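Local coordinates for protein fructokinase (Vibrio cholerae serotype O1, PDB 5EY7) that probably phosphorylates fructose with ATP, as a fructokinase of the PfkB family within the ribokinase clan, at residues V21-D26 and N49-I54; S128-F133 and I159-E164. All blocks are in the same frame, centred on the assembly; numbering follows the deposited sequence.

Contact 1. Residues V21-D26 and N49-I54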
ATOM      1  N   VAL A  21       2.656   3.440  30.716  1.00 51.64           N
ATOM      2  CA  VAL A  21       3.605   3.125  29.655  1.00 48.97           C
ATOM      3  C   VAL A  21       3.258   3.860  28.367  1.00 47.92           C
ATOM      4  O   VAL A  21       2.200   3.645  27.787  1.00 50.50           O
ATOM      5  CB  VAL A  21       3.657   1.619  29.371  1.00 47.84           C
ATOM      6  CG1 VAL A  21       4.646   1.334  28.244  1.00 45.62           C
ATOM      7  CG2 VAL A  21       4.038   0.862  30.634  1.00 48.56           C
ATOM      8  N   TRP A  22       4.150   4.746  27.939  1.00 44.88           N
ATOM      9  CA  TRP A  22       3.956   5.508  26.714  1.00 42.37           C
ATOM     10  C   TRP A  22       4.452   4.724  25.511  1.00 44.03           C
ATOM     11  O   TRP A  22       5.485   4.063  25.576  1.00 47.46           O
ATOM     12  CB  TRP A  22       4.683   6.849  26.792  1.00 40.36           C
ATOM     13  CG  TRP A  22       4.021   7.839  27.677  1.00 39.76           C
ATOM     14  CD1 TRP A  22       4.371   8.160  28.954  1.00 37.74           C
ATOM     15  CD2 TRP A  22       2.884   8.635  27.353  1.00 40.02           C
ATOM     16  NE1 TRP A  22       3.524   9.117  29.446  1.00 36.85           N
ATOM     17  CE2 TRP A  22       2.597   9.430  28.482  1.00 37.89           C
ATOM     18  CE3 TRP A  22       2.074   8.767  26.223  1.00 41.99           C
ATOM     19  CZ2 TRP A  22       1.541  10.334  28.512  1.00 38.59           C
ATOM     20  CZ3 TRP A  22       1.025   9.665  26.252  1.00 41.94           C
ATOM     21  CH2 TRP A  22       0.767  10.436  27.389  1.00 40.06           C
ATOM     22  N   LEU A  23       3.708   4.792  24.414  1.00 41.97           N
ATOM     23  CA  LEU A  23       4.100   4.108  23.191  1.00 41.55           C
ATOM     24  C   LEU A  23       3.993   5.030  21.985  1.00 38.87           C
ATOM     25  O   LEU A  23       3.053   5.810  21.858  1.00 37.82           O
ATOM     26  CB  LEU A  23       3.251   2.854  22.985  1.00 45.44           C
ATOM     27  CG  LEU A  23       3.503   1.802  24.069  1.00 49.29           C
ATOM     28  CD1 LEU A  23       2.378   1.786  25.094  1.00 49.14           C
ATOM     29  CD2 LEU A  23       3.735   0.420  23.491  1.00 51.67           C
ATOM     30  N   THR A  24       4.977   4.940  21.102  1.00 39.27           N
ATOM     31  CA  THR A  24       5.059   5.829  19.951  1.00 39.03           C
ATOM     32  C   THR A  24       5.608   5.101  18.731  1.00 41.68           C
ATOM     33  O   THR A  24       6.323   4.106  18.859  1.00 44.64           O
ATOM     34  CB  THR A  24       5.944   7.055  20.258  1.00 36.67           C
ATOM     35  OG1 THR A  24       5.923   7.958  19.146  1.00 38.29           O
ATOM     36  CG2 THR A  24       7.373   6.624  20.542  1.00 36.23           C
ATOM     37  N   GLY A  25       5.261   5.593  17.547  1.00 40.57           N
ATOM     38  CA  GLY A  25       5.735   4.985  16.320  1.00 41.92           C
ATOM     39  C   GLY A  25       4.661   4.813  15.267  1.00 44.54           C
ATOM     40  O   GLY A  25       3.837   5.702  15.055  1.00 45.14           O
ATOM     41  N   ASP A  26       4.668   3.658  14.612  1.00 45.47           N
ATOM     42  CA  ASP A  26       3.774   3.415  13.489  1.00 46.41           C
ATOM     43  C   ASP A  26       2.579   2.534  13.858  1.00 46.20           C
ATOM     44  O   ASP A  26       2.736   1.363  14.215  1.00 42.41           O
ATOM     45  CB  ASP A  26       4.552   2.786  12.324  1.00 48.68           C
ATOM     46  CG  ASP A  26       5.363   1.574  12.745  1.00 50.73           C
ATOM     47  OD1 ASP A  26       5.703   1.473  13.943  1.00 50.53           O
ATOM     48  OD2 ASP A  26       5.665   0.727  11.880  1.00 52.81           O
ATOM     49  N   ASN A  49       0.495  -2.622  18.947  1.00 52.47           N
ATOM     50  CA  ASN A  49       0.418  -3.989  19.451  1.00 51.30           C
ATOM     51  C   ASN A  49       0.798  -4.082  20.926  1.00 51.01           C
ATOM     52  O   ASN A  49       0.116  -4.734  21.717  1.00 52.87           O
ATOM     53  CB  ASN A  49       1.325  -4.916  18.642  1.00 51.27           C
ATOM     54  CG  ASN A  49       0.915  -5.027  17.190  1.00 53.25           C
ATOM     55  OD1 ASN A  49      -0.245  -4.819  16.842  1.00 55.21           O
ATOM     56  ND2 ASN A  49       1.870  -5.369  16.332  1.00 52.11           N
ATOM     57  N   VAL A  50       1.894  -3.423  21.291  1.00 47.63           N
ATOM     58  CA  VAL A  50       2.396  -3.467  22.659  1.00 47.32           C
ATOM     59  C   VAL A  50       1.476  -2.681  23.589  1.00 47.67           C
ATOM     60  O   VAL A  50       1.206  -3.106  24.709  1.00 48.57           O
ATOM     61  CB  VAL A  50       3.837  -2.914  22.748  1.00 46.48           C
ATOM     62  CG1 VAL A  50       4.361  -2.983  24.179  1.00 44.96           C
ATOM     63  CG2 VAL A  50       4.753  -3.672  21.804  1.00 47.30           C
ATOM     64  N   ALA A  51       0.982  -1.545  23.108  1.00 46.66           N
ATOM     65  CA  ALA A  51       0.055  -0.727  23.885  1.00 47.65           C
ATOM     66  C   ALA A  51      -1.196  -1.523  24.233  1.00 51.12           C
ATOM     67  O   ALA A  51      -1.704  -1.453  25.350  1.00 53.82           O
ATOM     68  CB  ALA A  51      -0.321   0.533  23.126  1.00 47.73           C
ATOM     69  N   VAL A  52      -1.684  -2.278  23.255  1.00 50.01           N
ATOM     70  CA  VAL A  52      -2.872  -3.100  23.420  1.00 49.71           C
ATOM     71  C   VAL A  52      -2.603  -4.304  24.324  1.00 48.75           C
ATOM     72  O   VAL A  52      -3.451  -4.691  25.129  1.00 49.85           O
ATOM     73  CB  VAL A  52      -3.396  -3.565  22.041  1.00 50.41           C
ATOM     74  CG1 VAL A  52      -4.214  -4.844  22.153  1.00 51.68           C
ATOM     75  CG2 VAL A  52      -4.202  -2.449  21.389  1.00 51.09           C
ATOM     76  N   ALA A  53      -1.414  -4.881  24.204  1.00 47.16           N
ATOM     77  CA  ALA A  53      -1.040  -6.028  25.021  1.00 46.60           C
ATOM     78  C   ALA A  53      -0.945  -5.652  26.498  1.00 47.89           C
ATOM     79  O   ALA A  53      -1.285  -6.445  27.377  1.00 50.93           O
ATOM     80  CB  ALA A  53       0.274  -6.610  24.541  1.00 43.94           C
ATOM     81  N   ILE A  54      -0.479  -4.439  26.764  1.00 44.36           N
ATOM     82  CA  ILE A  54      -0.351  -3.951  28.130  1.00 45.36           C
ATOM     83  C   ILE A  54      -1.728  -3.692  28.730  1.00 48.01           C
ATOM     84  O   ILE A  54      -2.004  -4.072  29.866  1.00 47.98           O
ATOM     85  CB  ILE A  54       0.491  -2.662  28.187  1.00 42.95           C
ATOM     86  CG1 ILE A  54       1.928  -2.957  27.767  1.00 41.13           C
ATOM     87  CG2 ILE A  54       0.461  -2.048  29.577  1.00 43.78           C
ATOM     88  CD1 ILE A  54       2.792  -1.734  27.656  1.00 39.77           C
TER

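Contact 2. Residues S128-F133 and I159-E164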
ATOM      1  N   SER A 128       5.961  18.861  18.505  1.00 53.85           N
ATOM      2  CA  SER A 128       4.739  19.330  19.152  1.00 56.15           C
ATOM      3  C   SER A 128       3.825  18.178  19.562  1.00 58.02           C
ATOM      4  O   SER A 128       2.906  18.361  20.358  1.00 60.38           O
ATOM      5  CB  SER A 128       3.977  20.285  18.227  1.00 57.76           C
ATOM      6  OG  SER A 128       3.506  19.604  17.078  1.00 57.74           O
ATOM      7  N   ASP A 129       4.071  16.996  19.005  1.00 55.98           N
ATOM      8  CA  ASP A 129       3.238  15.831  19.284  1.00 54.17           C
ATOM      9  C   ASP A 129       3.617  15.158  20.599  1.00 52.71           C
ATOM     10  O   ASP A 129       2.833  14.407  21.171  1.00 54.50           O
ATOM     11  CB  ASP A 129       3.338  14.816  18.141  1.00 52.65           C
ATOM     12  CG  ASP A 129       2.857  15.370  16.819  1.00 54.20           C
ATOM     13  OD1 ASP A 129       1.964  16.237  16.823  1.00 55.77           O
ATOM     14  OD2 ASP A 129       3.379  14.931  15.777  1.00 53.78           O
ATOM     15  N   ILE A 130       4.825  15.436  21.070  1.00 50.14           N
ATOM     16  CA  ILE A 130       5.335  14.824  22.288  1.00 50.08           C
ATOM     17  C   ILE A 130       4.606  15.331  23.531  1.00 51.53           C
ATOM     18  O   ILE A 130       4.538  16.537  23.774  1.00 53.82           O
ATOM     19  CB  ILE A 130       6.850  15.079  22.444  1.00 49.52           C
ATOM     20  CG1 ILE A 130       7.593  14.623  21.189  1.00 48.82           C
ATOM     21  CG2 ILE A 130       7.383  14.377  23.686  1.00 48.07           C
ATOM     22  CD1 ILE A 130       8.982  15.215  21.035  1.00 48.40           C
ATOM     23  N   PRO A 131       4.042  14.397  24.319  1.00 50.84           N
ATOM     24  CA  PRO A 131       3.332  14.749  25.552  1.00 52.97           C
ATOM     25  C   PRO A 131       4.286  14.982  26.717  1.00 53.52           C
ATOM     26  O   PRO A 131       5.490  14.784  26.576  1.00 53.81           O
ATOM     27  CB  PRO A 131       2.462  13.516  25.809  1.00 51.33           C
ATOM     28  CG  PRO A 131       3.287  12.392  25.258  1.00 49.01           C
ATOM     29  CD  PRO A 131       3.981  12.948  24.051  1.00 49.25           C
ATOM     30  N   SER A 132       3.749  15.407  27.853  1.00 54.90           N
ATOM     31  CA  SER A 132       4.546  15.540  29.062  1.00 53.59           C
ATOM     32  C   SER A 132       4.787  14.175  29.685  1.00 51.66           C
ATOM     33  O   SER A 132       3.866  13.377  29.832  1.00 53.10           O
ATOM     34  CB  SER A 132       3.860  16.467  30.067  1.00 56.52           C
ATOM     35  OG  SER A 132       4.006  17.827  29.694  1.00 58.31           O
ATOM     36  N   PHE A 133       6.036  13.917  30.047  1.00 49.34           N
ATOM     37  CA  PHE A 133       6.405  12.669  30.698  1.00 48.28           C
ATOM     38  C   PHE A 133       6.583  12.868  32.198  1.00 50.46           C
ATOM     39  O   PHE A 133       6.794  13.983  32.665  1.00 51.32           O
ATOM     40  CB  PHE A 133       7.689  12.104  30.090  1.00 46.85           C
ATOM     41  CG  PHE A 133       7.547  11.676  28.656  1.00 47.15           C
ATOM     42  CD1 PHE A 133       6.336  11.195  28.182  1.00 46.89           C
ATOM     43  CD2 PHE A 133       8.623  11.755  27.783  1.00 46.30           C
ATOM     44  CE1 PHE A 133       6.196  10.798  26.869  1.00 46.74           C
ATOM     45  CE2 PHE A 133       8.492  11.361  26.465  1.00 46.17           C
ATOM     46  CZ  PHE A 133       7.275  10.882  26.005  1.00 46.76           C
ATOM     47  N   ILE A 159      12.849  10.373  23.776  1.00 40.02           N
ATOM     48  CA  ILE A 159      13.625   9.422  24.562  1.00 41.70           C
ATOM     49  C   ILE A 159      14.414  10.141  25.656  1.00 44.05           C
ATOM     50  O   ILE A 159      14.413   9.722  26.816  1.00 44.86           O
ATOM     51  CB  ILE A 159      14.593   8.623  23.667  1.00 40.77           C
ATOM     52  CG1 ILE A 159      13.822   7.614  22.810  1.00 41.46           C
ATOM     53  CG2 ILE A 159      15.665   7.932  24.501  1.00 38.18           C
ATOM     54  CD1 ILE A 159      14.666   6.914  21.767  1.00 41.82           C
ATOM     55  N   ALA A 160      15.072  11.231  25.273  1.00 43.94           N
ATOM     56  CA  ALA A 160      15.874  12.014  26.200  1.00 45.36           C
ATOM     57  C   ALA A 160      15.019  12.626  27.304  1.00 46.91           C
ATOM     58  O   ALA A 160      15.411  12.627  28.471  1.00 46.95           O
ATOM     59  CB  ALA A 160      16.628  13.105  25.450  1.00 46.01           C
ATOM     60  N   GLN A 161      13.852  13.142  26.929  1.00 47.83           N
ATOM     61  CA  GLN A 161      12.967  13.804  27.879  1.00 50.47           C
ATOM     62  C   GLN A 161      12.478  12.842  28.957  1.00 49.36           C
ATOM     63  O   GLN A 161      12.325  13.218  30.117  1.00 49.39           O
ATOM     64  CB  GLN A 161      11.779  14.437  27.151  1.00 53.63           C
ATOM     65  CG  GLN A 161      10.878  15.254  28.056  1.00 59.51           C
ATOM     66  CD  GLN A 161       9.690  15.843  27.315  1.00 64.96           C
ATOM     67  OE1 GLN A 161       9.781  16.932  26.752  1.00 68.15           O
ATOM     68  NE2 GLN A 161       8.567  15.126  27.316  1.00 64.98           N
ATOM     69  N   MET A 162      12.247  11.593  28.570  1.00 47.40           N
ATOM     70  CA  MET A 162      11.819  10.574  29.523  1.00 44.48           C
ATOM     71  C   MET A 162      12.948  10.229  30.484  1.00 44.57           C
ATOM     72  O   MET A 162      12.723   9.996  31.671  1.00 45.70           O
ATOM     73  CB  MET A 162      11.338   9.312  28.793  1.00 41.04           C
ATOM     74  CG  MET A 162      10.918   8.184  29.721  1.00 40.26           C
ATOM     75  SD  MET A 162       9.428   8.579  30.656  1.00 44.50           S
ATOM     76  CE  MET A 162       8.165   8.321  29.413  1.00 35.62           C
ATOM     77  N   LYS A 163      14.169  10.205  29.967  1.00 44.02           N
ATOM     78  CA  LYS A 163      15.333   9.893  30.786  1.00 43.80           C
ATOM     79  C   LYS A 163      15.607  11.002  31.796  1.00 43.47           C
ATOM     80  O   LYS A 163      15.947  10.737  32.946  1.00 42.67           O
ATOM     81  CB  LYS A 163      16.565   9.664  29.908  1.00 42.50           C
ATOM     82  CG  LYS A 163      16.477   8.427  29.035  1.00 43.41           C
ATOM     83  CD  LYS A 163      17.641   8.357  28.065  1.00 46.25           C
ATOM     84  CE  LYS A 163      18.958   8.145  28.787  1.00 49.09           C
ATOM     85  NZ  LYS A 163      19.025   6.815  29.447  1.00 50.74           N
ATOM     86  N   GLU A 164      15.459  12.245  31.352  1.00 43.50           N
ATOM     87  CA  GLU A 164      15.725  13.404  32.198  1.00 46.14           C
ATOM     88  C   GLU A 164      14.743  13.491  33.363  1.00 46.81           C
ATOM     89  O   GLU A 164      15.088  13.973  34.441  1.00 47.81           O
ATOM     90  CB  GLU A 164      15.666  14.696  31.378  1.00 49.47           C
ATOM     91  CG  GLU A 164      15.982  15.949  32.182  1.00 55.71           C
ATOM     92  CD  GLU A 164      15.821  17.220  31.375  1.00 60.27           C
ATOM     93  OE1 GLU A 164      15.989  17.165  30.139  1.00 60.73           O
ATOM     94  OE2 GLU A 164      15.525  18.275  31.977  1.00 63.35           O
TER

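Contact 1. Residues V21-D26 and N49-I54
Leu-23 reaches from strand 21-24 onto helix 46-56 and lays its two methyls against Val-50 and Ala-51. CD1 of Leu-23 lies 3.6 Å from CB of Ala-51, and its CD2 comes within 3.4 Å of both CB of Val-50 and the amide N of Ala-51. Its CG stands anti to the carbonyl carbon (chi1 -65°), which carries the fork across to the helix. The Leu-23 and Val-50 side chains meet at about a right angle. One helical turn further on, CD1 of Ile-54 sits 3.6 Å from CG1 of Val-21, these side chains also crossing nearly perpendicularly. The axes of strand 21-24 and of segment 49-54 approach to 8.7 Å, their directions 155° apart. This is the first strand in the chain, an interior strand of the large sheet, packed against a helix of the alpha/beta core. Asp-26, just past the strand, and Asn-49, on the helix, both bind beta-D-fructose. The ND2 of Asn-49 also hydrogen-bonds OD2 of Asp-266, which also binds fructose, on helix 264-277, and Val-50 touches that residue as well. No hydrogen bond joins the two segments, so the strand and helix are held together here by buried aliphatic packing alone.

Contact 2. Residues S128-F133 and I159-E164
Phe-133 and Met-162 make the main apolar contact between the loop and helix 151-165. The methionine methyl CE lies over one face of the phenyl ring, 3.7 Å from its centroid and 20° off the normal, a CH-pi contact displaced toward the rim where CG and CD1 lie. SD of Met-162 stands farther off, 4.7 Å from the same Phe-133 centroid and oblique to the ring, which adds a Met-aromatic component. The methionine leaves the helix with CG anti to the backbone N, then bends at chi2 and again at chi3, and this double turn folds the methyl back over the ring.

The polar part rests on Gln-161, whose extended side chain reaches the loop backbone. Its NE2 donates a hydrogen bond to O of Pro-131 at 3.2 Å, with an N-H...O angle of 137°, noticeably bent. The oxygen is approached in its carbonyl plane and itself lies almost in the amide plane of Gln-161. This same carbonyl oxygen stands over the centre of the Phe-133 ring, on the face opposite Met-162 CE.

Van der Waals contacts fill in around the amide. NE2 of Gln-161 is 3.4 Å from CD2 of Phe-133, in an oblique approach with ring and amide planes 73° apart, and 3.9 Å from CG2 of Ile-130, whose side chain runs past that of Gln-161 in the opposite sense. Just before the helix segment, Ala-158 touches both Ile-130 and Phe-133.

The contact fastens the loop leading into strand 138-142 onto helix 151-165, away from the fructose and nucleotide sites. Its chemistry is mixed: dispersion and CH-pi packing seat the phenyl ring, while one bent amide-to-carbonyl bond ties the loop backbone to the partly exposed Gln-161 of the helix.

In the fold
Contact 1 comes first along the chain and closes before contact 2 opens; their centres are 15 Å apart. Strand 21-24 joins them across the nine-stranded sheet: Leu-23 and Val-21 point to helix 46-56 on one side, whereas Trp-22 points away from that helix and meets contact 2. CD1 of Trp-22 lies 3.7 Å from CD1 of Phe-133, and its CZ3 packs against the ring of Pro-131. Met-162 touches the same tryptophan and also Leu-139 of the adjacent strand 138-142. The central sheet is thus sandwiched between helices, as in the ribokinase clan, with contact 1 beside the fructose site and contact 2 farther out.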